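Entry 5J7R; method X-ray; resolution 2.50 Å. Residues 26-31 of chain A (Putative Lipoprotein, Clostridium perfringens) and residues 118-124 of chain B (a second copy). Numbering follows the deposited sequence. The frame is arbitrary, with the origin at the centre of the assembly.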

ATOM      1  N   ASP A  26      -8.472   4.057   5.323  1.00 47.56           N
ATOM      2  CA  ASP A  26      -9.447   5.111   5.447  1.00 50.92           C
ATOM      3  C   ASP A  26      -8.716   6.361   5.934  1.00 51.74           C
ATOM      4  O   ASP A  26      -8.232   6.385   7.050  1.00 54.33           O
ATOM      5  CB  ASP A  26     -10.539   4.637   6.424  1.00 53.94           C
ATOM      6  CG  ASP A  26     -11.747   5.535   6.442  1.00 55.23           C
ATOM      7  OD1 ASP A  26     -11.767   6.521   5.669  1.00 57.27           O
ATOM      8  OD2 ASP A  26     -12.678   5.249   7.236  1.00 58.17           O
ATOM      9  N   LEU A  27      -8.639   7.384   5.085  1.00 48.76           N
ATOM     10  CA  LEU A  27      -7.926   8.616   5.398  1.00 47.50           C
ATOM     11  C   LEU A  27      -8.715   9.855   5.018  1.00 47.85           C
ATOM     12  O   LEU A  27      -9.825   9.783   4.506  1.00 46.90           O
ATOM     13  CB  LEU A  27      -6.665   8.694   4.531  1.00 48.04           C
ATOM     14  CG  LEU A  27      -5.642   7.580   4.640  1.00 50.07           C
ATOM     15  CD1 LEU A  27      -4.535   7.727   3.600  1.00 53.71           C
ATOM     16  CD2 LEU A  27      -5.053   7.542   6.040  1.00 50.70           C
ATOM     17  N   SER A  28      -8.073  10.998   5.215  1.00 48.94           N
ATOM     18  CA  SER A  28      -8.644  12.289   4.854  1.00 52.75           C
ATOM     19  C   SER A  28      -7.778  13.155   3.944  1.00 50.22           C
ATOM     20  O   SER A  28      -6.543  13.079   3.943  1.00 47.26           O
ATOM     21  CB  SER A  28      -9.098  13.093   6.110  1.00 54.20           C
ATOM     22  OG  SER A  28      -8.547  12.543   7.298  1.00 62.25           O
ATOM     23  N   LEU A  29      -8.486  13.926   3.129  1.00 49.14           N
ATOM     24  CA  LEU A  29      -7.890  14.900   2.247  1.00 50.22           C
ATOM     25  C   LEU A  29      -8.312  16.224   2.840  1.00 52.37           C
ATOM     26  O   LEU A  29      -9.498  16.423   3.122  1.00 52.84           O
ATOM     27  CB  LEU A  29      -8.422  14.795   0.827  1.00 48.60           C
ATOM     28  CG  LEU A  29      -8.078  13.532   0.070  1.00 47.82           C
ATOM     29  CD1 LEU A  29      -8.796  13.573  -1.267  1.00 47.66           C
ATOM     30  CD2 LEU A  29      -6.567  13.390  -0.124  1.00 46.73           C
ATOM     31  N   TYR A  30      -7.347  17.111   3.052  1.00 54.07           N
ATOM     32  CA  TYR A  30      -7.624  18.416   3.624  1.00 55.32           C
ATOM     33  C   TYR A  30      -7.642  19.479   2.559  1.00 55.23           C
ATOM     34  O   TYR A  30      -6.619  19.759   1.943  1.00 57.43           O
ATOM     35  CB  TYR A  30      -6.591  18.768   4.683  1.00 56.08           C
ATOM     36  CG  TYR A  30      -6.669  17.893   5.895  1.00 58.06           C
ATOM     37  CD1 TYR A  30      -6.002  16.695   5.940  1.00 59.26           C
ATOM     38  CD2 TYR A  30      -7.419  18.276   7.013  1.00 63.36           C
ATOM     39  CE1 TYR A  30      -6.066  15.882   7.052  1.00 64.57           C
ATOM     40  CE2 TYR A  30      -7.484  17.474   8.142  1.00 63.44           C
ATOM     41  CZ  TYR A  30      -6.801  16.274   8.153  1.00 65.19           C
ATOM     42  OH  TYR A  30      -6.851  15.444   9.242  1.00 66.39           O
ATOM     43  N   PHE A  31      -8.821  20.051   2.339  1.00 57.03           N
ATOM     44  CA  PHE A  31      -9.010  21.116   1.361  1.00 58.88           C
ATOM     45  C   PHE A  31      -9.270  22.443   2.061  1.00 60.00           C
ATOM     46  O   PHE A  31      -9.312  22.511   3.291  1.00 63.33           O
ATOM     47  CB  PHE A  31     -10.138  20.771   0.393  1.00 56.28           C
ATOM     48  CG  PHE A  31      -9.811  19.627  -0.504  1.00 58.28           C
ATOM     49  CD1 PHE A  31      -8.993  19.818  -1.614  1.00 58.71           C
ATOM     50  CD2 PHE A  31     -10.329  18.360  -0.269  1.00 57.25           C
ATOM     51  CE1 PHE A  31      -8.683  18.762  -2.451  1.00 57.70           C
ATOM     52  CE2 PHE A  31     -10.030  17.306  -1.110  1.00 55.76           C
ATOM     53  CZ  PHE A  31      -9.209  17.507  -2.201  1.00 56.78           C
TER
ATOM     54  N   ILE B 118       0.334  19.565   4.100  1.00 52.14           N
ATOM     55  CA  ILE B 118       0.957  18.998   5.302  1.00 53.07           C
ATOM     56  C   ILE B 118       0.011  18.103   6.071  1.00 52.32           C
ATOM     57  O   ILE B 118       0.372  16.987   6.432  1.00 54.90           O
ATOM     58  CB  ILE B 118       1.505  20.100   6.230  1.00 56.77           C
ATOM     59  CG1 ILE B 118       2.729  20.735   5.566  1.00 62.34           C
ATOM     60  CG2 ILE B 118       1.919  19.529   7.589  1.00 57.77           C
ATOM     61  CD1 ILE B 118       3.337  21.889   6.334  1.00 67.84           C
ATOM     62  N   ALA B 119      -1.202  18.580   6.314  1.00 51.26           N
ATOM     63  CA  ALA B 119      -2.172  17.790   7.060  1.00 51.87           C
ATOM     64  C   ALA B 119      -2.482  16.488   6.324  1.00 50.17           C
ATOM     65  O   ALA B 119      -2.674  15.453   6.952  1.00 52.95           O
ATOM     66  CB  ALA B 119      -3.444  18.580   7.286  1.00 52.80           C
ATOM     67  N   THR B 120      -2.523  16.553   4.997  1.00 48.47           N
ATOM     68  CA  THR B 120      -2.828  15.370   4.197  1.00 51.15           C
ATOM     69  C   THR B 120      -1.658  14.390   4.182  1.00 49.23           C
ATOM     70  O   THR B 120      -1.836  13.214   4.480  1.00 46.89           O
ATOM     71  CB  THR B 120      -3.184  15.757   2.759  1.00 49.77           C
ATOM     72  OG1 THR B 120      -4.281  16.683   2.776  1.00 48.34           O
ATOM     73  CG2 THR B 120      -3.560  14.524   1.935  1.00 48.53           C
ATOM     74  N   ILE B 121      -0.474  14.894   3.858  1.00 48.55           N
ATOM     75  CA  ILE B 121       0.732  14.071   3.791  1.00 50.92           C
ATOM     76  C   ILE B 121       1.246  13.535   5.123  1.00 50.84           C
ATOM     77  O   ILE B 121       1.643  12.373   5.191  1.00 51.01           O
ATOM     78  CB  ILE B 121       1.866  14.796   3.033  1.00 53.89           C
ATOM     79  CG1 ILE B 121       1.497  14.928   1.561  1.00 60.02           C
ATOM     80  CG2 ILE B 121       3.173  14.023   3.117  1.00 59.23           C
ATOM     81  CD1 ILE B 121       1.326  13.598   0.830  1.00 65.21           C
ATOM     82  N   THR B 122       1.208  14.342   6.182  1.00 53.23           N
ATOM     83  CA  THR B 122       1.688  13.879   7.496  1.00 53.57           C
ATOM     84  C   THR B 122       0.845  12.758   8.098  1.00 52.55           C
ATOM     85  O   THR B 122       1.136  12.283   9.195  1.00 57.39           O
ATOM     86  CB  THR B 122       1.873  15.031   8.494  1.00 57.91           C
ATOM     87  OG1 THR B 122       0.641  15.750   8.638  1.00 61.53           O
ATOM     88  CG2 THR B 122       2.965  15.966   8.014  1.00 57.92           C
ATOM     89  N   GLN B 123      -0.214  12.349   7.402  1.00 49.80           N
ATOM     90  CA  GLN B 123      -1.015  11.209   7.845  1.00 52.87           C
ATOM     91  C   GLN B 123      -0.138   9.965   7.707  1.00 54.29           C
ATOM     92  O   GLN B 123      -0.350   8.979   8.394  1.00 56.78           O
ATOM     93  CB  GLN B 123      -2.291  11.038   7.010  1.00 53.53           C
ATOM     94  CG  GLN B 123      -3.461  11.904   7.433  1.00 53.03           C
ATOM     95  CD  GLN B 123      -4.683  11.807   6.509  1.00 52.28           C
ATOM     96  OE1 GLN B 123      -5.815  11.637   6.979  1.00 57.02           O
ATOM     97  NE2 GLN B 123      -4.472  11.913   5.209  1.00 49.71           N
ATOM     98  N   ILE B 124       0.813  10.007   6.777  1.00 54.50           N
ATOM     99  CA  ILE B 124       1.744   8.900   6.569  1.00 57.31           C
ATOM    100  C   ILE B 124       2.759   9.093   7.702  1.00 59.53           C
ATOM    101  O   ILE B 124       3.528  10.049   7.658  1.00 62.41           O
ATOM    102  CB  ILE B 124       2.388   8.971   5.173  1.00 55.58           C
ATOM    103  CG1 ILE B 124       1.305   8.839   4.093  1.00 55.66           C
ATOM    104  CG2 ILE B 124       3.411   7.855   5.013  1.00 62.82           C
ATOM    105  CD1 ILE B 124       1.792   9.033   2.671  1.00 54.75           C
TER

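How does a strand with open backbone polar groups bind the end of a helix from another copy? Largely through one side chain: the amide of Q123(B) lies alongside the backbone of S28(A) and pairs with both its polar groups. S28(A) N donates to Q123(B) OE1 at 2.9 Å, and Q123(B) NE2 donates to S28(A) O at 2.7 Å, so the glutamine does what a neighbouring strand's peptide group might do. The serine side chain adds a third link, S28(A) OG donating to Q123(B) OE1 at 2.9 Å, which leaves that oxygen accepting two hydrogen bonds from a single residue.

What continues the polar contact along the strand? Two residues on, Y30(A) N donates to T120(B) OG1 at 3.1 Å, with a nearly straight N-H...O angle of 164°. The strand thus offers the amides of S28(A) and Y30(A) to side-chain oxygens of chain B.

What holds the glutamine in place within its own chain? Q123(B) NE2 also donates to T120(B) O, 3.0 Å away, so the same nitrogen bonds to a carbonyl in each chain. The backbone here leaves the helix through a type I turn from I121(B) to I124(B), in which I124(B) N donates to I121(B) O at 3.0 Å.

Where do the apolar groups meet? A119(B) points toward the strand and sets its methyl over one face of the Y30(A) ring: A119(B) CB lies 3.6 Å from the ring centroid and 19° off the normal, a CH-pi contact. T120(B) OG1 sits instead at the ring's edge, 3.6 Å from Y30(A) CD1. Although the CA-to-CB bond of L29(A) points away, L29(A) CD2 still comes within 3.8 Å of T120(B) CG2, so the threonine makes both polar and apolar contacts.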